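PDB 3RQZ: metallophosphoesterase from Sphaerobacter thermophilus, which probably hydrolyses phosphate esters with bound zinc ions, as a YfcE-family member of the calcineurin-like metallophosphoesterases. Local coordinates for residues P43-C48 / S86-M91; E47-V52 / Q99-L104; S119-I124 / A131-L136. All coordinates share one frame; numbering follows the deposited sequence.

Interaction 1: P43-C48 / S86-M91; sequences PRPREC and SYWTTM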
# COMPACT_ATOMS: atom_id res chain seq x y z
N PRO A 43 7.25 11.21 -7.41
CA PRO A 43 8.51 11.95 -7.58
C PRO A 43 9.59 11.73 -6.53
O PRO A 43 10.70 12.26 -6.69
CB PRO A 43 8.05 13.42 -7.52
CG PRO A 43 6.92 13.37 -6.52
CD PRO A 43 6.23 12.03 -6.73
N ARG A 44 9.30 10.98 -5.48
CA ARG A 44 10.27 10.88 -4.37
C ARG A 44 10.54 9.44 -3.96
O ARG A 44 10.35 9.09 -2.78
CB ARG A 44 9.82 11.73 -3.15
CG ARG A 44 9.83 13.28 -3.36
CD ARG A 44 11.24 13.85 -3.56
NE ARG A 44 11.27 15.31 -3.79
CZ ARG A 44 11.30 15.89 -4.99
NH1 ARG A 44 11.26 15.14 -6.09
NH2 ARG A 44 11.33 17.23 -5.08
N PRO A 45 10.98 8.59 -4.90
CA PRO A 45 11.20 7.18 -4.50
C PRO A 45 12.29 6.97 -3.45
O PRO A 45 12.09 6.14 -2.54
CB PRO A 45 11.54 6.47 -5.83
CG PRO A 45 12.01 7.62 -6.75
CD PRO A 45 11.19 8.80 -6.35
N ARG A 46 13.41 7.70 -3.52
CA ARG A 46 14.48 7.48 -2.54
C ARG A 46 13.99 7.80 -1.14
O ARG A 46 14.19 7.03 -0.20
CB ARG A 46 15.71 8.33 -2.85
CG ARG A 46 16.46 7.84 -4.07
CD ARG A 46 17.84 8.54 -4.18
NE ARG A 46 17.66 9.98 -4.38
CZ ARG A 46 17.53 10.57 -5.57
NH1 ARG A 46 17.60 9.86 -6.69
NH2 ARG A 46 17.35 11.89 -5.64
N GLU A 47 13.36 8.97 -1.01
CA GLU A 47 12.94 9.46 0.30
C GLU A 47 11.87 8.53 0.91
O GLU A 47 11.87 8.28 2.14
CB GLU A 47 12.40 10.91 0.15
CG GLU A 47 13.45 11.96 -0.23
CD GLU A 47 13.71 12.07 -1.75
OE1 GLU A 47 13.15 11.29 -2.57
OE2 GLU A 47 14.51 12.93 -2.13
N CYS A 48 10.99 7.97 0.08
CA CYS A 48 9.96 7.07 0.58
C CYS A 48 10.57 5.74 1.03
O CYS A 48 10.18 5.22 2.07
CB CYS A 48 8.79 6.89 -0.39
SG CYS A 48 7.79 8.38 -0.59
N SER A 86 8.67 4.26 -15.53
CA SER A 86 9.15 3.04 -14.87
C SER A 86 10.67 3.05 -14.88
O SER A 86 11.30 2.74 -13.87
CB SER A 86 8.62 1.79 -15.58
OG SER A 86 9.00 1.84 -16.95
N TYR A 87 11.25 3.46 -16.01
CA TYR A 87 12.69 3.53 -16.14
C TYR A 87 13.28 4.63 -15.26
O TYR A 87 14.32 4.44 -14.63
CB TYR A 87 13.09 3.76 -17.59
CG TYR A 87 14.58 3.87 -17.77
CD1 TYR A 87 15.41 2.76 -17.60
CD2 TYR A 87 15.17 5.10 -18.04
CE1 TYR A 87 16.80 2.87 -17.77
CE2 TYR A 87 16.55 5.23 -18.21
CZ TYR A 87 17.37 4.10 -18.07
OH TYR A 87 18.74 4.21 -18.22
N TRP A 88 12.62 5.79 -15.25
CA TRP A 88 13.07 6.93 -14.44
C TRP A 88 13.16 6.50 -12.96
O TRP A 88 14.14 6.80 -12.29
CB TRP A 88 12.08 8.09 -14.55
CG TRP A 88 12.44 9.27 -13.69
CD1 TRP A 88 13.23 10.33 -14.05
CD2 TRP A 88 12.01 9.53 -12.34
NE1 TRP A 88 13.33 11.23 -13.02
CE2 TRP A 88 12.59 10.77 -11.96
CE3 TRP A 88 11.18 8.85 -11.44
CZ2 TRP A 88 12.38 11.33 -10.69
CZ3 TRP A 88 10.96 9.42 -10.17
CH2 TRP A 88 11.56 10.65 -9.82
N THR A 89 12.14 5.82 -12.46
CA THR A 89 12.14 5.38 -11.07
C THR A 89 13.38 4.51 -10.74
O THR A 89 14.06 4.76 -9.72
CB THR A 89 10.82 4.65 -10.67
OG1 THR A 89 9.72 5.56 -10.79
CG2 THR A 89 10.90 4.11 -9.19
N THR A 90 13.66 3.53 -11.60
CA THR A 90 14.79 2.63 -11.44
C THR A 90 16.08 3.42 -11.30
O THR A 90 16.89 3.16 -10.41
CB THR A 90 14.92 1.64 -12.65
OG1 THR A 90 13.63 1.12 -12.99
CG2 THR A 90 15.84 0.50 -12.30
N MSE A 91 16.26 4.41 -12.18
CA MSE A 91 17.47 5.27 -12.20
C MSE A 91 17.63 6.16 -10.96
O MSE A 91 18.71 6.68 -10.73
CB MSE A 91 17.54 6.13 -13.49
CG MSE A 91 17.76 5.33 -14.78
SE MSE A 91 19.06 3.86 -14.66
CE MSE A 91 20.70 4.91 -14.61
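The carbonyl oxygen of Pro43 meets two groups: Arg44 NH1 donates a hydrogen bond to Pro43 O at 3.0 Å, and the indole of Trp88 brings CH2 to 3.6 Å from the same Pro43 O. Arg44 is the next residue in the chain, and its N-H comes from above the carbonyl plane at a C=O...donor angle of 124°, while the oxygen sits nearly in the plane of the guanidinium. The indole meets the oxygen with the rim of its six-membered ring, close to the ring plane, where the aryl hydrogens carry a slight positive charge.

Beside this polar point the contact is apolar. The side chains of Pro45 and Trp88 cross at about a right angle, with Pro45 CD 3.9 Å from Trp88 CZ3. Trp88 CG stands anti to the backbone N (chi1 177°), which carries the indole out from its helix to the start of helix 45-55. Proline suits that first turn, since the N-H it lacks would have no helical acceptor there, and Arg44 just before it takes the N-cap position. Thr89 adds its methyl, with CG2 4.2 Å from Pro45 CB, while its OG1 is hydrogen-bonded to Ala85 O in its own helix. Helix 222-232 also touches both Pro43 and Trp88. Replacing Trp88 with an alanine would probably open a gap beside Pro45 and leave the Pro43 carbonyl without its aromatic neighbour.

With no hydrogen bond crossing between the segments, the two helices are joined here by shape and dispersion, and the carbonyl gains at most a weak electrostatic attraction from the indole rim.

Interaction 2: E47-V52 / Q99-L104; sequences ECVELV and QYLESL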
# COMPACT_ATOMS: atom_id res chain seq x y z
N GLU A 47 13.36 8.97 -1.01
CA GLU A 47 12.94 9.46 0.30
C GLU A 47 11.87 8.53 0.91
O GLU A 47 11.87 8.28 2.14
CB GLU A 47 12.40 10.91 0.15
CG GLU A 47 13.45 11.96 -0.23
CD GLU A 47 13.71 12.07 -1.75
OE1 GLU A 47 13.15 11.29 -2.57
OE2 GLU A 47 14.51 12.93 -2.13
N CYS A 48 10.99 7.97 0.08
CA CYS A 48 9.96 7.07 0.58
C CYS A 48 10.57 5.74 1.03
O CYS A 48 10.18 5.22 2.07
CB CYS A 48 8.79 6.89 -0.39
SG CYS A 48 7.79 8.38 -0.59
N VAL A 49 11.55 5.22 0.28
CA VAL A 49 12.23 3.99 0.70
C VAL A 49 12.97 4.22 2.02
O VAL A 49 12.94 3.37 2.92
CB VAL A 49 13.24 3.46 -0.38
CG1 VAL A 49 14.16 2.37 0.20
CG2 VAL A 49 12.51 2.95 -1.58
N GLU A 50 13.67 5.34 2.12
CA GLU A 50 14.44 5.64 3.34
C GLU A 50 13.54 5.68 4.57
O GLU A 50 13.87 5.08 5.61
CB GLU A 50 15.25 6.93 3.17
CG GLU A 50 16.37 6.76 2.13
CD GLU A 50 16.96 8.07 1.64
OE1 GLU A 50 16.76 9.10 2.31
OE2 GLU A 50 17.66 8.07 0.60
N LEU A 51 12.38 6.32 4.43
CA LEU A 51 11.40 6.40 5.51
C LEU A 51 10.79 5.07 5.92
O LEU A 51 10.77 4.72 7.11
CB LEU A 51 10.25 7.32 5.11
CG LEU A 51 10.49 8.79 5.32
CD1 LEU A 51 9.31 9.55 4.80
CD2 LEU A 51 10.66 9.05 6.78
N VAL A 52 10.26 4.35 4.93
CA VAL A 52 9.66 3.03 5.19
C VAL A 52 10.67 2.06 5.83
O VAL A 52 10.31 1.30 6.77
CB VAL A 52 9.01 2.42 3.90
CG1 VAL A 52 8.64 0.92 4.13
CG2 VAL A 52 7.75 3.22 3.53
N GLN A 99 19.34 -2.53 -2.19
CA GLN A 99 19.58 -3.61 -1.21
C GLN A 99 18.39 -3.80 -0.28
O GLN A 99 18.02 -4.92 0.06
CB GLN A 99 20.83 -3.32 -0.37
CG GLN A 99 22.14 -3.45 -1.14
CD GLN A 99 23.31 -2.90 -0.32
OE1 GLN A 99 23.22 -2.79 0.89
NE2 GLN A 99 24.40 -2.54 -0.99
N TYR A 100 17.78 -2.70 0.13
CA TYR A 100 16.65 -2.83 1.02
C TYR A 100 15.46 -3.52 0.33
O TYR A 100 14.84 -4.43 0.89
CB TYR A 100 16.21 -1.45 1.57
CG TYR A 100 14.95 -1.55 2.40
CD1 TYR A 100 14.98 -2.08 3.69
CD2 TYR A 100 13.72 -1.08 1.89
CE1 TYR A 100 13.81 -2.19 4.46
CE2 TYR A 100 12.55 -1.18 2.64
CZ TYR A 100 12.61 -1.73 3.95
OH TYR A 100 11.46 -1.81 4.71
N LEU A 101 15.11 -3.04 -0.86
CA LEU A 101 14.00 -3.62 -1.63
C LEU A 101 14.26 -5.09 -1.93
O LEU A 101 13.34 -5.89 -1.79
CB LEU A 101 13.70 -2.83 -2.89
CG LEU A 101 13.18 -1.40 -2.64
CD1 LEU A 101 13.08 -0.72 -3.98
CD2 LEU A 101 11.84 -1.35 -1.86
N GLU A 102 15.50 -5.42 -2.32
CA GLU A 102 15.89 -6.80 -2.57
C GLU A 102 15.73 -7.69 -1.34
O GLU A 102 15.55 -8.91 -1.46
CB GLU A 102 17.33 -6.88 -3.10
CG GLU A 102 17.46 -6.36 -4.53
CD GLU A 102 18.91 -6.04 -4.97
OE1 GLU A 102 19.87 -6.37 -4.24
OE2 GLU A 102 19.08 -5.44 -6.06
N SER A 103 15.78 -7.09 -0.15
CA SER A 103 15.74 -7.91 1.05
C SER A 103 14.33 -8.33 1.42
O SER A 103 14.16 -9.27 2.22
CB SER A 103 16.42 -7.18 2.21
OG SER A 103 15.59 -6.15 2.76
N LEU A 104 13.32 -7.65 0.86
CA LEU A 104 11.96 -7.75 1.38
C LEU A 104 11.31 -9.09 1.01
O LEU A 104 11.47 -9.57 -0.11
CB LEU A 104 11.07 -6.57 0.96
CG LEU A 104 11.50 -5.16 1.38
CD1 LEU A 104 10.42 -4.13 0.99
CD2 LEU A 104 11.76 -5.05 2.89
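Helix 45-55 and helix 95-103 are bridged here by side chains, a small, wholly buried patch of two valines, a tyrosine and a leucine within the calcineurin-like phosphoesterase fold. The segment axes come within 11.1 Å and cross at 58°, a wide separation that suits the long ring of Tyr100 as the main bridge. Val49 and Tyr100 have the closest pair of CA atoms, 8.1 Å apart.

At chi1 175°, Tyr100 points its ring away from its own backbone N and over to helix 45-55, where CD2 meets Val49 and OH lies by Val52. The side chains of Val49 and Tyr100 run antiparallel past one another, and the methyl Val49 CG1 reaches 3.9 Å from Tyr100 CD2. The other methyl of the same valine turns to a second partner, with Val49 CG2 4.4 Å from Leu101 CD2. A beta-branched residue serves well here, since its two methyls diverge from one carbon and meet adjacent residues of the opposing helix. One turn further on, Val52 crosses the tyrosine at about a right angle, its CG1 lying 4.0 Å from Tyr100 OH.

That hydroxyl is polar and buried, and its hydrogen-bond partner is the hydroxyl of Ser60, so the tyrosine can span the apolar patch without burying an unmatched OH. Leu104 CD2 lies over one face of the ring, toward its rim, where the chain leaves the helix.

Around the patch, Val39 touches Val49 and Ile38 touches Val52. Strand 59-60, at the edge of its sheet within this chain, supplies Ser60 against both Val52 and Leu104, while helix 16-26 packs against helix 45-55 through Leu51.

Interaction 3: S119-I124 / A131-L136; sequences SPRHPI and ARIAAL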
# COMPACT_ATOMS: atom_id res chain seq x y z
N SER A 119 -2.23 -10.79 -3.07
CA SER A 119 -3.14 -11.77 -2.52
C SER A 119 -2.38 -12.94 -1.91
O SER A 119 -1.22 -13.19 -2.28
CB SER A 119 -4.10 -12.28 -3.60
OG SER A 119 -3.50 -13.38 -4.27
N PRO A 120 -3.00 -13.67 -0.96
CA PRO A 120 -2.20 -14.78 -0.43
C PRO A 120 -1.98 -15.94 -1.43
O PRO A 120 -1.04 -16.74 -1.25
CB PRO A 120 -2.97 -15.21 0.83
CG PRO A 120 -4.31 -14.62 0.70
CD PRO A 120 -4.14 -13.35 -0.08
N ARG A 121 -2.78 -16.02 -2.49
CA ARG A 121 -2.46 -16.96 -3.58
C ARG A 121 -1.25 -16.52 -4.38
O ARG A 121 -0.38 -17.34 -4.73
CB ARG A 121 -3.63 -17.16 -4.56
CG ARG A 121 -4.84 -17.80 -3.97
CD ARG A 121 -5.67 -18.46 -5.06
NE ARG A 121 -6.15 -17.46 -6.01
CZ ARG A 121 -6.93 -17.75 -7.04
NH1 ARG A 121 -7.31 -16.78 -7.87
NH2 ARG A 121 -7.35 -19.00 -7.22
N HIS A 122 -1.22 -15.22 -4.71
CA HIS A 122 -0.17 -14.64 -5.56
C HIS A 122 0.30 -13.33 -4.98
O HIS A 122 -0.16 -12.27 -5.39
CB HIS A 122 -0.72 -14.43 -6.98
CG HIS A 122 -1.32 -15.67 -7.56
ND1 HIS A 122 -0.55 -16.73 -7.98
CD2 HIS A 122 -2.61 -16.04 -7.76
CE1 HIS A 122 -1.34 -17.70 -8.44
NE2 HIS A 122 -2.59 -17.30 -8.32
N PRO A 123 1.23 -13.39 -4.00
CA PRO A 123 1.57 -12.26 -3.15
C PRO A 123 1.84 -10.94 -3.86
O PRO A 123 1.38 -9.88 -3.40
CB PRO A 123 2.81 -12.76 -2.39
CG PRO A 123 2.62 -14.21 -2.29
CD PRO A 123 1.83 -14.64 -3.49
N ILE A 124 2.60 -10.98 -4.96
CA ILE A 124 3.04 -9.75 -5.64
C ILE A 124 1.99 -9.22 -6.60
O ILE A 124 1.91 -8.01 -6.87
CB ILE A 124 4.36 -10.03 -6.46
CG1 ILE A 124 5.51 -10.42 -5.52
CG2 ILE A 124 4.79 -8.85 -7.27
CD1 ILE A 124 5.44 -9.70 -4.23
N ALA A 131 -15.97 -10.62 -4.53
CA ALA A 131 -16.18 -11.79 -3.67
C ALA A 131 -15.56 -13.09 -4.22
O ALA A 131 -15.02 -13.90 -3.44
CB ALA A 131 -17.68 -11.98 -3.37
N ARG A 132 -15.65 -13.26 -5.54
CA ARG A 132 -15.12 -14.41 -6.27
C ARG A 132 -13.65 -14.68 -5.93
O ARG A 132 -13.27 -15.78 -5.52
CB ARG A 132 -15.26 -14.15 -7.79
CG ARG A 132 -15.10 -15.37 -8.68
CD ARG A 132 -15.46 -15.01 -10.12
NE ARG A 132 -16.47 -13.96 -10.14
CZ ARG A 132 -16.27 -12.72 -10.56
NH1 ARG A 132 -15.09 -12.37 -11.05
NH2 ARG A 132 -17.25 -11.83 -10.52
N ILE A 133 -12.83 -13.64 -6.08
CA ILE A 133 -11.40 -13.72 -5.85
C ILE A 133 -11.15 -13.78 -4.34
O ILE A 133 -10.31 -14.54 -3.90
CB ILE A 133 -10.58 -12.62 -6.62
CG1 ILE A 133 -10.80 -12.73 -8.14
CG2 ILE A 133 -9.09 -12.67 -6.26
CD1 ILE A 133 -10.35 -14.13 -8.80
N ALA A 134 -11.93 -13.05 -3.55
CA ALA A 134 -11.77 -13.11 -2.08
C ALA A 134 -11.98 -14.54 -1.60
O ALA A 134 -11.19 -15.08 -0.81
CB ALA A 134 -12.75 -12.16 -1.37
N ALA A 135 -13.03 -15.16 -2.14
CA ALA A 135 -13.39 -16.54 -1.81
C ALA A 135 -12.27 -17.52 -2.11
O ALA A 135 -12.00 -18.43 -1.31
CB ALA A 135 -14.72 -16.93 -2.57
N LEU A 136 -11.59 -17.33 -3.23
CA LEU A 136 -10.48 -18.20 -3.61
C LEU A 136 -9.26 -17.98 -2.69
O LEU A 136 -8.35 -18.81 -2.64
CB LEU A 136 -10.13 -17.98 -5.10
CG LEU A 136 -11.17 -18.48 -6.13
CD1 LEU A 136 -11.05 -17.76 -7.48
CD2 LEU A 136 -11.14 -20.02 -6.33
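Arg121 lies against Leu136 of helix 131-137 from within an ST motif, in the loop that follows strand 113-116: Ser119 OG accepts a hydrogen bond from His122 N at 3.0 Å, nearly straight at 163°. Within this turn, Arg121 points its CB toward helix 131-137, and its side chain meets Leu136 and Ile133 at the protein surface.

The guanidinium lies with one face against Leu136, whose CB stands 3.6 Å above the plane, displaced toward the rim. Stacking flat on an aliphatic group lets arginine cover carbon while its N-H groups stay available in the plane, and that is how the charge is used: NH1 forms a salt bridge with Glu126, in the loop between the two segments. Bending at chi3 (-63°) turns the guanidinium out of the line of its methylene chain. Aliphatic residues suit the helix side: Leu136 offers CB and CD1 to the guanidinium, and Ile133 CD1 approaches NH1 of Arg121 at 4.1 Å.

Asn137 ties the loop to the helix as well, its OD1 accepting from the backbone N of Arg121 and its ND2 donating to Ile133 O. Nearer the arginine's own backbone, Arg121 CD rests 3.6 Å from Leu136 O.

Interactions 1 and 2 both use helix 45-55, sharing Glu47 and Cys48, with centres 11 Å apart. Their other halves lie on helix 85-92 and helix 95-103, which follow each other in the chain, so helix 45-55 meets two successive helices. Interaction 3 is separate, its centre 28 Å from that of interaction 1 and 25 Å from that of interaction 2, although the nearest atoms of interactions 2 and 3 are about 7 Å apart, without touching. None of the three includes a zinc ligand. The side chains of Thr89 and Leu101 are each about 12 Å from a zinc ion, and that of Ile133 about 14 Å, near but outside the metal site.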